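Local coordinates for sorting nexin GRD19 (Saccharomyces cerevisiae, PDB 1OCS), which binds phosphatidylinositol 3-phosphate and acts in the machinery that retrieves late Golgi membrane proteins from the prevacuolar compartment, at residues N34-E39 and C64-P69; D59-C64 and V75-R80; P69-R74 and F154-K159. All blocks are in the same frame, centred on the assembly; numbering follows the deposited sequence.

Contact 1 of 3, residues N34-E39 and C64-P69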
loop_
_atom_site.group_PDB
_atom_site.type_symbol
_atom_site.label_atom_id
_atom_site.label_comp_id
_atom_site.label_asym_id
_atom_site.label_seq_id
_atom_site.Cartn_x
_atom_site.Cartn_y
_atom_site.Cartn_z
ATOM N N ASN A 34 -16.401 -12.187 6.514
ATOM C CA ASN A 34 -15.072 -11.694 6.177
ATOM C C ASN A 34 -15.077 -10.176 6.278
ATOM O O ASN A 34 -16.112 -9.532 6.081
ATOM C CB ASN A 34 -14.700 -12.074 4.742
ATOM C CG ASN A 34 -14.367 -13.544 4.588
ATOM O OD1 ASN A 34 -14.422 -14.084 3.485
ATOM N ND2 ASN A 34 -14.002 -14.192 5.685
ATOM N N PHE A 35 -13.919 -9.609 6.588
ATOM C CA PHE A 35 -13.788 -8.165 6.675
ATOM C C PHE A 35 -12.323 -7.801 6.523
ATOM O O PHE A 35 -11.434 -8.607 6.809
ATOM C CB PHE A 35 -14.311 -7.640 8.023
ATOM C CG PHE A 35 -13.356 -7.842 9.176
ATOM C CD1 PHE A 35 -12.355 -6.910 9.443
ATOM C CD2 PHE A 35 -13.446 -8.975 9.981
ATOM C CE1 PHE A 35 -11.455 -7.105 10.501
ATOM C CE2 PHE A 35 -12.554 -9.178 11.036
ATOM C CZ PHE A 35 -11.557 -8.242 11.296
ATOM N N LEU A 36 -12.087 -6.588 6.048
ATOM C CA LEU A 36 -10.741 -6.066 5.904
ATOM C C LEU A 36 -10.837 -4.562 6.077
ATOM O O LEU A 36 -11.583 -3.887 5.363
ATOM C CB LEU A 36 -10.132 -6.408 4.535
ATOM C CG LEU A 36 -8.669 -5.942 4.390
ATOM C CD1 LEU A 36 -7.893 -6.872 3.454
ATOM C CD2 LEU A 36 -8.639 -4.500 3.878
ATOM N N GLU A 37 -10.105 -4.053 7.057
ATOM C CA GLU A 37 -10.059 -2.629 7.337
ATOM C C GLU A 37 -8.640 -2.211 6.981
ATOM O O GLU A 37 -7.686 -2.919 7.294
ATOM C CB GLU A 37 -10.296 -2.367 8.829
ATOM C CG GLU A 37 -11.596 -2.942 9.368
ATOM C CD GLU A 37 -11.562 -3.136 10.872
ATOM O OE1 GLU A 37 -12.536 -3.687 11.420
ATOM O OE2 GLU A 37 -10.559 -2.737 11.505
ATOM N N ILE A 38 -8.487 -1.075 6.319
ATOM C CA ILE A 38 -7.148 -0.631 5.986
ATOM C C ILE A 38 -7.090 0.870 5.835
ATOM O O ILE A 38 -8.040 1.511 5.367
ATOM C CB ILE A 38 -6.624 -1.305 4.696
ATOM C CG1 ILE A 38 -5.120 -1.055 4.562
ATOM C CG2 ILE A 38 -7.373 -0.778 3.478
ATOM C CD1 ILE A 38 -4.419 -2.039 3.631
ATOM N N GLU A 39 -5.962 1.428 6.253
ATOM C CA GLU A 39 -5.750 2.856 6.177
ATOM C C GLU A 39 -4.274 3.155 5.956
ATOM O O GLU A 39 -3.401 2.426 6.430
ATOM C CB GLU A 39 -6.227 3.519 7.475
ATOM C CG GLU A 39 -5.960 5.015 7.548
ATOM C CD GLU A 39 -6.498 5.649 8.824
ATOM O OE1 GLU A 39 -6.315 6.875 9.003
ATOM O OE2 GLU A 39 -7.104 4.920 9.642
ATOM N N CYS A 64 -3.677 -2.480 8.884
ATOM C CA CYS A 64 -4.736 -3.346 8.391
ATOM C C CYS A 64 -5.193 -4.363 9.433
ATOM O O CYS A 64 -4.383 -4.897 10.192
ATOM C CB CYS A 64 -4.230 -4.078 7.137
ATOM S SG CYS A 64 -5.369 -5.280 6.379
ATOM N N ARG A 65 -6.499 -4.607 9.472
ATOM C CA ARG A 65 -7.094 -5.600 10.368
ATOM C C ARG A 65 -7.964 -6.458 9.477
ATOM O O ARG A 65 -8.726 -5.934 8.668
ATOM C CB ARG A 65 -7.989 -4.960 11.428
ATOM C CG ARG A 65 -7.286 -4.519 12.687
ATOM C CD ARG A 65 -8.198 -4.781 13.891
ATOM N NE ARG A 65 -9.571 -4.349 13.627
ATOM C CZ ARG A 65 -10.574 -4.474 14.489
ATOM N NH1 ARG A 65 -11.793 -4.055 14.159
ATOM N NH2 ARG A 65 -10.359 -5.015 15.683
ATOM N N THR A 66 -7.874 -7.772 9.618
ATOM C CA THR A 66 -8.678 -8.630 8.769
ATOM C C THR A 66 -8.806 -10.032 9.344
ATOM O O THR A 66 -8.067 -10.403 10.257
ATOM C CB THR A 66 -8.043 -8.728 7.354
ATOM O OG1 THR A 66 -8.919 -9.437 6.473
ATOM C CG2 THR A 66 -6.710 -9.472 7.420
ATOM N N ASN A 67 -9.765 -10.792 8.818
ATOM C CA ASN A 67 -9.953 -12.181 9.220
ATOM C C ASN A 67 -10.011 -13.041 7.948
ATOM O O ASN A 67 -10.416 -14.203 7.990
ATOM C CB ASN A 67 -11.237 -12.349 10.046
ATOM C CG ASN A 67 -12.493 -12.155 9.223
ATOM O OD1 ASN A 67 -12.449 -11.626 8.110
ATOM N ND2 ASN A 67 -13.631 -12.573 9.776
ATOM N N LEU A 68 -9.604 -12.459 6.815
ATOM C CA LEU A 68 -9.595 -13.176 5.532
ATOM C C LEU A 68 -8.660 -14.386 5.586
ATOM O O LEU A 68 -7.529 -14.289 6.066
ATOM C CB LEU A 68 -9.165 -12.240 4.398
ATOM C CG LEU A 68 -10.187 -11.182 3.965
ATOM C CD1 LEU A 68 -9.530 -10.158 3.040
ATOM C CD2 LEU A 68 -11.357 -11.869 3.267
ATOM N N PRO A 69 -9.121 -15.544 5.088
ATOM C CA PRO A 69 -8.302 -16.759 5.101
ATOM C C PRO A 69 -6.972 -16.684 4.353
ATOM O O PRO A 69 -6.081 -17.495 4.600
ATOM C CB PRO A 69 -9.243 -17.818 4.521
ATOM C CG PRO A 69 -10.130 -17.030 3.620
ATOM C CD PRO A 69 -10.422 -15.798 4.449
#
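E37 and R65 face each other as an antiparallel hydrogen-bonded pair, E37 N giving a nearly straight bond to R65 O (2.8 Å, 174° at the hydrogen) and R65 N answering to E37 O. Their side chains lie side by side and point the same way, joined by a two-pronged salt bridge. R65 NE reaches E37 OE2 at 2.8 Å and NH1 reaches OE1 at 2.9 Å. The guanidinium thus presents its NE side to both carboxylate oxygens, although the two planes are turned 40° apart.

At the strand ends side chains add to the pairing. T66 OG1, on the last strand residue, donates to F35 O (2.7 Å) in the carbonyl plane and accepts from L68 N (3.1 Å), an ST turn. Just beyond, N67 OD1 accepts from F35 N at 2.9 Å, and N67 N gives F35 O a weak bond. N67 CG sits between its backbone N and carbonyl carbon (chi1 69°), which brings it to 3.4 Å from F35 CD2.

On the face bearing L36, I38 and C64, L36 CG meets C64 SG beside helix 121-139; L68, from the following loop, brings CD1 to 3.7 Å from L36 CD1.

Both backbone polar atoms of F35 are thus met by side-chain groups, N by N67 OD1 and O by the T66 hydroxyl.

Contact 2 of 3, residues D59-C64 and V75-R80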
loop_
_atom_site.group_PDB
_atom_site.type_symbol
_atom_site.label_atom_id
_atom_site.label_comp_id
_atom_site.label_asym_id
_atom_site.label_seq_id
_atom_site.Cartn_x
_atom_site.Cartn_y
_atom_site.Cartn_z
ATOM N N ASP A 59 8.045 7.767 3.980
ATOM C CA ASP A 59 7.264 6.558 3.809
ATOM C C ASP A 59 5.966 6.725 4.575
ATOM O O ASP A 59 5.808 7.677 5.349
ATOM C CB ASP A 59 8.047 5.309 4.242
ATOM C CG ASP A 59 8.493 5.350 5.689
ATOM O OD1 ASP A 59 9.223 4.417 6.078
ATOM O OD2 ASP A 59 8.124 6.290 6.428
ATOM N N TYR A 60 5.029 5.820 4.334
ATOM C CA TYR A 60 3.718 5.891 4.951
ATOM C C TYR A 60 3.388 4.604 5.675
ATOM O O TYR A 60 3.811 3.524 5.266
ATOM C CB TYR A 60 2.663 6.149 3.872
ATOM C CG TYR A 60 3.009 7.308 2.964
ATOM C CD1 TYR A 60 4.032 7.198 2.018
ATOM C CD2 TYR A 60 2.357 8.533 3.091
ATOM C CE1 TYR A 60 4.402 8.281 1.226
ATOM C CE2 TYR A 60 2.718 9.624 2.301
ATOM C CZ TYR A 60 3.742 9.492 1.375
ATOM O OH TYR A 60 4.125 10.575 0.623
ATOM N N GLU A 61 2.625 4.722 6.751
ATOM C CA GLU A 61 2.236 3.545 7.501
ATOM C C GLU A 61 0.920 2.976 6.978
ATOM O O GLU A 61 -0.027 3.711 6.690
ATOM C CB GLU A 61 2.081 3.877 8.988
ATOM C CG GLU A 61 1.577 2.707 9.818
ATOM C CD GLU A 61 1.399 3.064 11.281
ATOM O OE1 GLU A 61 2.405 3.394 11.935
ATOM O OE2 GLU A 61 0.256 3.016 11.773
ATOM N N ILE A 62 0.885 1.659 6.828
ATOM C CA ILE A 62 -0.325 0.983 6.405
ATOM C C ILE A 62 -0.751 0.151 7.612
ATOM O O ILE A 62 0.031 -0.642 8.138
ATOM C CB ILE A 62 -0.091 0.026 5.218
ATOM C CG1 ILE A 62 0.422 0.799 3.997
ATOM C CG2 ILE A 62 -1.404 -0.677 4.861
ATOM C CD1 ILE A 62 0.627 -0.073 2.769
ATOM N N ILE A 63 -1.972 0.367 8.081
ATOM C CA ILE A 63 -2.482 -0.405 9.203
ATOM C C ILE A 63 -3.683 -1.168 8.671
ATOM O O ILE A 63 -4.588 -0.585 8.067
ATOM C CB ILE A 63 -2.885 0.498 10.398
ATOM C CG1 ILE A 63 -3.517 -0.365 11.494
ATOM C CG2 ILE A 63 -3.812 1.609 9.942
ATOM C CD1 ILE A 63 -4.055 0.423 12.676
ATOM N N CYS A 64 -3.677 -2.480 8.884
ATOM C CA CYS A 64 -4.736 -3.346 8.391
ATOM C C CYS A 64 -5.193 -4.363 9.433
ATOM O O CYS A 64 -4.383 -4.897 10.192
ATOM C CB CYS A 64 -4.230 -4.078 7.137
ATOM S SG CYS A 64 -5.369 -5.280 6.379
ATOM N N VAL A 75 -3.757 -8.414 12.642
ATOM C CA VAL A 75 -3.277 -7.046 12.519
ATOM C C VAL A 75 -1.899 -6.928 11.871
ATOM O O VAL A 75 -0.969 -7.651 12.220
ATOM C CB VAL A 75 -3.225 -6.369 13.916
ATOM C CG1 VAL A 75 -2.743 -4.934 13.792
ATOM C CG2 VAL A 75 -4.606 -6.416 14.563
ATOM N N SER A 76 -1.783 -6.015 10.914
ATOM C CA SER A 76 -0.511 -5.770 10.248
ATOM C C SER A 76 -0.239 -4.273 10.220
ATOM O O SER A 76 -1.111 -3.474 9.876
ATOM C CB SER A 76 -0.521 -6.327 8.823
ATOM O OG SER A 76 -0.426 -7.741 8.834
ATOM N N LYS A 77 0.970 -3.900 10.611
ATOM C CA LYS A 77 1.369 -2.504 10.622
ATOM C C LYS A 77 2.734 -2.464 9.955
ATOM O O LYS A 77 3.709 -3.000 10.483
ATOM C CB LYS A 77 1.457 -1.983 12.061
ATOM C CG LYS A 77 1.046 -0.525 12.208
ATOM C CD LYS A 77 1.058 -0.063 13.664
ATOM C CE LYS A 77 2.477 0.053 14.201
ATOM N NZ LYS A 77 2.503 0.624 15.581
ATOM N N VAL A 78 2.794 -1.853 8.778
ATOM C CA VAL A 78 4.037 -1.763 8.031
ATOM C C VAL A 78 4.205 -0.369 7.442
ATOM O O VAL A 78 3.251 0.406 7.382
ATOM C CB VAL A 78 4.055 -2.782 6.869
ATOM C CG1 VAL A 78 3.913 -4.199 7.405
ATOM C CG2 VAL A 78 2.919 -2.465 5.885
ATOM N N ARG A 79 5.420 -0.049 7.011
ATOM C CA ARG A 79 5.676 1.243 6.393
ATOM C C ARG A 79 6.044 0.999 4.937
ATOM O O ARG A 79 6.697 0.010 4.621
ATOM C CB ARG A 79 6.796 1.986 7.119
ATOM C CG ARG A 79 6.370 2.459 8.489
ATOM C CD ARG A 79 7.157 3.675 8.960
ATOM N NE ARG A 79 6.289 4.515 9.775
ATOM C CZ ARG A 79 5.700 5.628 9.352
ATOM N NH1 ARG A 79 5.891 6.067 8.115
ATOM N NH2 ARG A 79 4.885 6.286 10.160
ATOM N N ARG A 80 5.605 1.893 4.058
ATOM C CA ARG A 80 5.863 1.762 2.630
ATOM C C ARG A 80 6.163 3.109 1.982
ATOM O O ARG A 80 5.481 4.104 2.255
ATOM C CB ARG A 80 4.640 1.156 1.928
ATOM C CG ARG A 80 4.272 -0.247 2.374
ATOM C CD ARG A 80 5.285 -1.267 1.882
ATOM N NE ARG A 80 4.880 -2.637 2.204
ATOM C CZ ARG A 80 5.432 -3.387 3.155
ATOM N NH1 ARG A 80 6.426 -2.910 3.904
ATOM N NH2 ARG A 80 5.000 -4.628 3.346
HETATM O O HOH W 1 4.957 2.867 11.642
HETATM O O HOH W 2 2.154 3.168 14.717
#
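Y60 and R80, I62 and V78, and C64 and S76 form three antiparallel hydrogen-bonded pairs, each closed by two backbone bonds. I62 N to V78 O is short and nearly straight (2.7 Å, 172° at the hydrogen).

Charged side chains line the E61 face. R79 NH1 meets D59 OD2 at 2.8 Å in a salt bridge whose hydrogen bond is weak, bent to 127°; R79 NH2 also bonds to N42 O, and D59 OD2 to H46. E61 CB lies over one guanidinium face of R79, toward its rim. E61 OE1 takes hydrogen bonds from two waters: one, 2.6 Å from E61 OE1, accepts from R79 NE, and the other accepts from K77 NZ at 2.7 Å, linking charges that do not touch directly.

On the opposite face, I62 CB packs on V78 CG2 (4.0 Å) and I62 CD1 on R80 CG (3.7 Å). The R80 chain is bent at chi2 (-71°); its guanidinium, with V78 CG2 over its centre, is held by the carbonyls of F154, A157 and E158.

This is the second hairpin of the three-stranded antiparallel sheet of a PX domain. The end of the hairpin at D59 and Y60 approaches the phosphoinositide site: D59 lies near R81 and Y60 near R127, both lipid-binding residues.

Contact 3 of 3, residues P69-R74 and F154-K159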
loop_
_atom_site.group_PDB
_atom_site.type_symbol
_atom_site.label_atom_id
_atom_site.label_comp_id
_atom_site.label_asym_id
_atom_site.label_seq_id
_atom_site.Cartn_x
_atom_site.Cartn_y
_atom_site.Cartn_z
ATOM N N PRO A 69 -9.121 -15.544 5.088
ATOM C CA PRO A 69 -8.302 -16.759 5.101
ATOM C C PRO A 69 -6.972 -16.684 4.353
ATOM O O PRO A 69 -6.081 -17.495 4.600
ATOM C CB PRO A 69 -9.243 -17.818 4.521
ATOM C CG PRO A 69 -10.130 -17.030 3.620
ATOM C CD PRO A 69 -10.422 -15.798 4.449
ATOM N N SER A 70 -6.828 -15.722 3.444
ATOM C CA SER A 70 -5.575 -15.599 2.697
ATOM C C SER A 70 -4.488 -14.919 3.523
ATOM O O SER A 70 -3.308 -14.992 3.181
ATOM C CB SER A 70 -5.790 -14.821 1.391
ATOM O OG SER A 70 -6.342 -13.543 1.644
ATOM N N PHE A 71 -4.885 -14.254 4.605
ATOM C CA PHE A 71 -3.926 -13.569 5.466
ATOM C C PHE A 71 -3.463 -14.487 6.595
ATOM O O PHE A 71 -4.145 -15.452 6.931
ATOM C CB PHE A 71 -4.533 -12.283 6.030
ATOM C CG PHE A 71 -4.660 -11.182 5.010
ATOM C CD1 PHE A 71 -5.607 -11.260 3.994
ATOM C CD2 PHE A 71 -3.818 -10.074 5.055
ATOM C CE1 PHE A 71 -5.714 -10.251 3.037
ATOM C CE2 PHE A 71 -3.918 -9.060 4.104
ATOM C CZ PHE A 71 -4.867 -9.148 3.094
ATOM N N HIS A 72 -2.310 -14.171 7.182
ATOM C CA HIS A 72 -1.727 -15.001 8.235
ATOM C C HIS A 72 -1.862 -14.462 9.659
ATOM O O HIS A 72 -1.558 -15.165 10.620
ATOM C CB HIS A 72 -0.250 -15.245 7.916
ATOM C CG HIS A 72 -0.014 -15.717 6.515
ATOM N ND1 HIS A 72 -0.182 -17.030 6.133
ATOM C CD2 HIS A 72 0.317 -15.038 5.391
ATOM C CE1 HIS A 72 0.032 -17.141 4.834
ATOM N NE2 HIS A 72 0.335 -15.946 4.360
ATOM N N LYS A 73 -2.296 -13.215 9.794
ATOM C CA LYS A 73 -2.485 -12.621 11.110
ATOM C C LYS A 73 -3.578 -11.561 11.034
ATOM O O LYS A 73 -3.901 -11.074 9.953
ATOM C CB LYS A 73 -1.162 -12.046 11.643
ATOM C CG LYS A 73 -0.442 -11.059 10.744
ATOM C CD LYS A 73 1.049 -11.045 11.091
ATOM C CE LYS A 73 1.772 -9.856 10.496
ATOM N NZ LYS A 73 1.445 -8.599 11.227
ATOM N N ARG A 74 -4.158 -11.226 12.182
ATOM C CA ARG A 74 -5.253 -10.267 12.239
ATOM C C ARG A 74 -4.832 -8.834 11.987
ATOM O O ARG A 74 -5.463 -8.126 11.205
ATOM C CB ARG A 74 -5.949 -10.363 13.601
ATOM C CG ARG A 74 -7.168 -9.451 13.796
ATOM C CD ARG A 74 -7.785 -9.716 15.173
ATOM N NE ARG A 74 -8.999 -8.954 15.457
ATOM C CZ ARG A 74 -10.213 -9.243 14.994
ATOM N NH1 ARG A 74 -10.407 -10.288 14.201
ATOM N NH2 ARG A 74 -11.243 -8.491 15.353
ATOM N N PHE A 154 2.201 -7.427 0.462
ATOM C CA PHE A 154 2.361 -5.973 0.525
ATOM C C PHE A 154 1.876 -5.412 1.854
ATOM O O PHE A 154 2.422 -4.434 2.372
ATOM C CB PHE A 154 1.583 -5.298 -0.600
ATOM C CG PHE A 154 1.778 -3.805 -0.656
ATOM C CD1 PHE A 154 3.017 -3.266 -1.003
ATOM C CD2 PHE A 154 0.726 -2.938 -0.363
ATOM C CE1 PHE A 154 3.206 -1.884 -1.059
ATOM C CE2 PHE A 154 0.905 -1.554 -0.415
ATOM C CZ PHE A 154 2.150 -1.027 -0.765
ATOM N N ILE A 155 0.838 -6.034 2.397
ATOM C CA ILE A 155 0.257 -5.604 3.662
ATOM C C ILE A 155 0.972 -6.172 4.893
ATOM O O ILE A 155 1.134 -5.476 5.891
ATOM C CB ILE A 155 -1.241 -6.008 3.721
ATOM C CG1 ILE A 155 -2.047 -5.134 2.754
ATOM C CG2 ILE A 155 -1.772 -5.907 5.159
ATOM C CD1 ILE A 155 -3.476 -5.602 2.544
ATOM N N GLU A 156 1.411 -7.426 4.807
ATOM C CA GLU A 156 2.046 -8.105 5.936
ATOM C C GLU A 156 3.560 -8.043 6.129
ATOM O O GLU A 156 4.031 -7.911 7.257
ATOM C CB GLU A 156 1.645 -9.586 5.934
ATOM C CG GLU A 156 0.176 -9.848 6.217
ATOM C CD GLU A 156 -0.139 -11.333 6.325
ATOM O OE1 GLU A 156 -1.221 -11.674 6.841
ATOM O OE2 GLU A 156 0.694 -12.161 5.894
ATOM N N ALA A 157 4.322 -8.163 5.049
ATOM C CA ALA A 157 5.779 -8.173 5.156
ATOM C C ALA A 157 6.374 -6.918 5.776
ATOM O O ALA A 157 5.935 -5.802 5.495
ATOM C CB ALA A 157 6.398 -8.414 3.781
ATOM N N GLU A 158 7.375 -7.098 6.630
ATOM C CA GLU A 158 8.021 -5.947 7.245
ATOM C C GLU A 158 8.663 -5.149 6.115
ATOM O O GLU A 158 8.590 -3.923 6.082
ATOM C CB GLU A 158 9.096 -6.383 8.239
ATOM C CG GLU A 158 9.848 -5.211 8.840
ATOM C CD GLU A 158 10.906 -5.632 9.835
ATOM O OE1 GLU A 158 11.634 -4.744 10.327
ATOM O OE2 GLU A 158 11.010 -6.844 10.125
ATOM N N LYS A 159 9.285 -5.866 5.186
ATOM C CA LYS A 159 9.927 -5.245 4.038
ATOM C C LYS A 159 9.357 -5.863 2.765
ATOM O O LYS A 159 9.446 -7.074 2.558
ATOM C CB LYS A 159 11.443 -5.464 4.096
ATOM C CG LYS A 159 12.210 -4.763 2.987
ATOM C CD LYS A 159 13.716 -4.903 3.166
ATOM C CE LYS A 159 14.466 -4.130 2.093
ATOM N NZ LYS A 159 14.050 -2.695 2.070
#
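The loop joining strands 57-66 and 75-81 of the PX-domain sheet meets the C-terminal end of helix 149-156, with E156 carrying most of the contact. H72 N donates to E156 OE1 at 2.7 Å, with 162° at the hydrogen, using the syn lone pair of that oxygen. E156 CG lies anti to its carbonyl carbon (chi1 -67°), and the chain runs extended from there to the loop backbone. F71 CD2 also comes within 3.5 Å of E156 OE1. The other oxygen, OE2, is at the edge of the imidazole, 2.9 Å from H72 CD2 and near the ring plane; the ring and carboxylate planes are 54° apart. K73 slides past E156 in the opposite direction, its CG 4.0 Å from OE1, while its NZ turns to V75 O and S76 OG.

Apolar packing lies alongside. F71 and I155 cross at about a right angle, and I155 CD1 touches the ring edge in plane, 3.8 Å from F71 CE2. V152, a turn earlier on the helix, touches F71 and H72 as well.

One carboxylate thus ties the loop backbone at H72 to the helix end by a single hydrogen bond. The nearby K73 amine, 6.0 Å from E156 OE1, would add at most a weak, long-range attraction.

In the fold
Strand 57-66 runs through contacts 1 and 2, pairing with strand 36-46 in the first and with strand 75-81 in the second; C64 belongs to both, and their centres are 13 Å apart. E39 O and I63 N, 3.0 Å apart, continue the pairing of contact 1 alongside contact 2. Contact 3, about 10 Å from each of the others by centres, sets the connecting loop and the end of helix 149-156 against this sheet: T66 CG2 packs on F71 CG at 3.6 Å, and V78 CG1 on I155 O at 3.4 Å. Contacts 1 and 3 lie away from the phosphoinositide site, whereas contact 2 brings D59 to about 4 Å from R81, side chain to side chain.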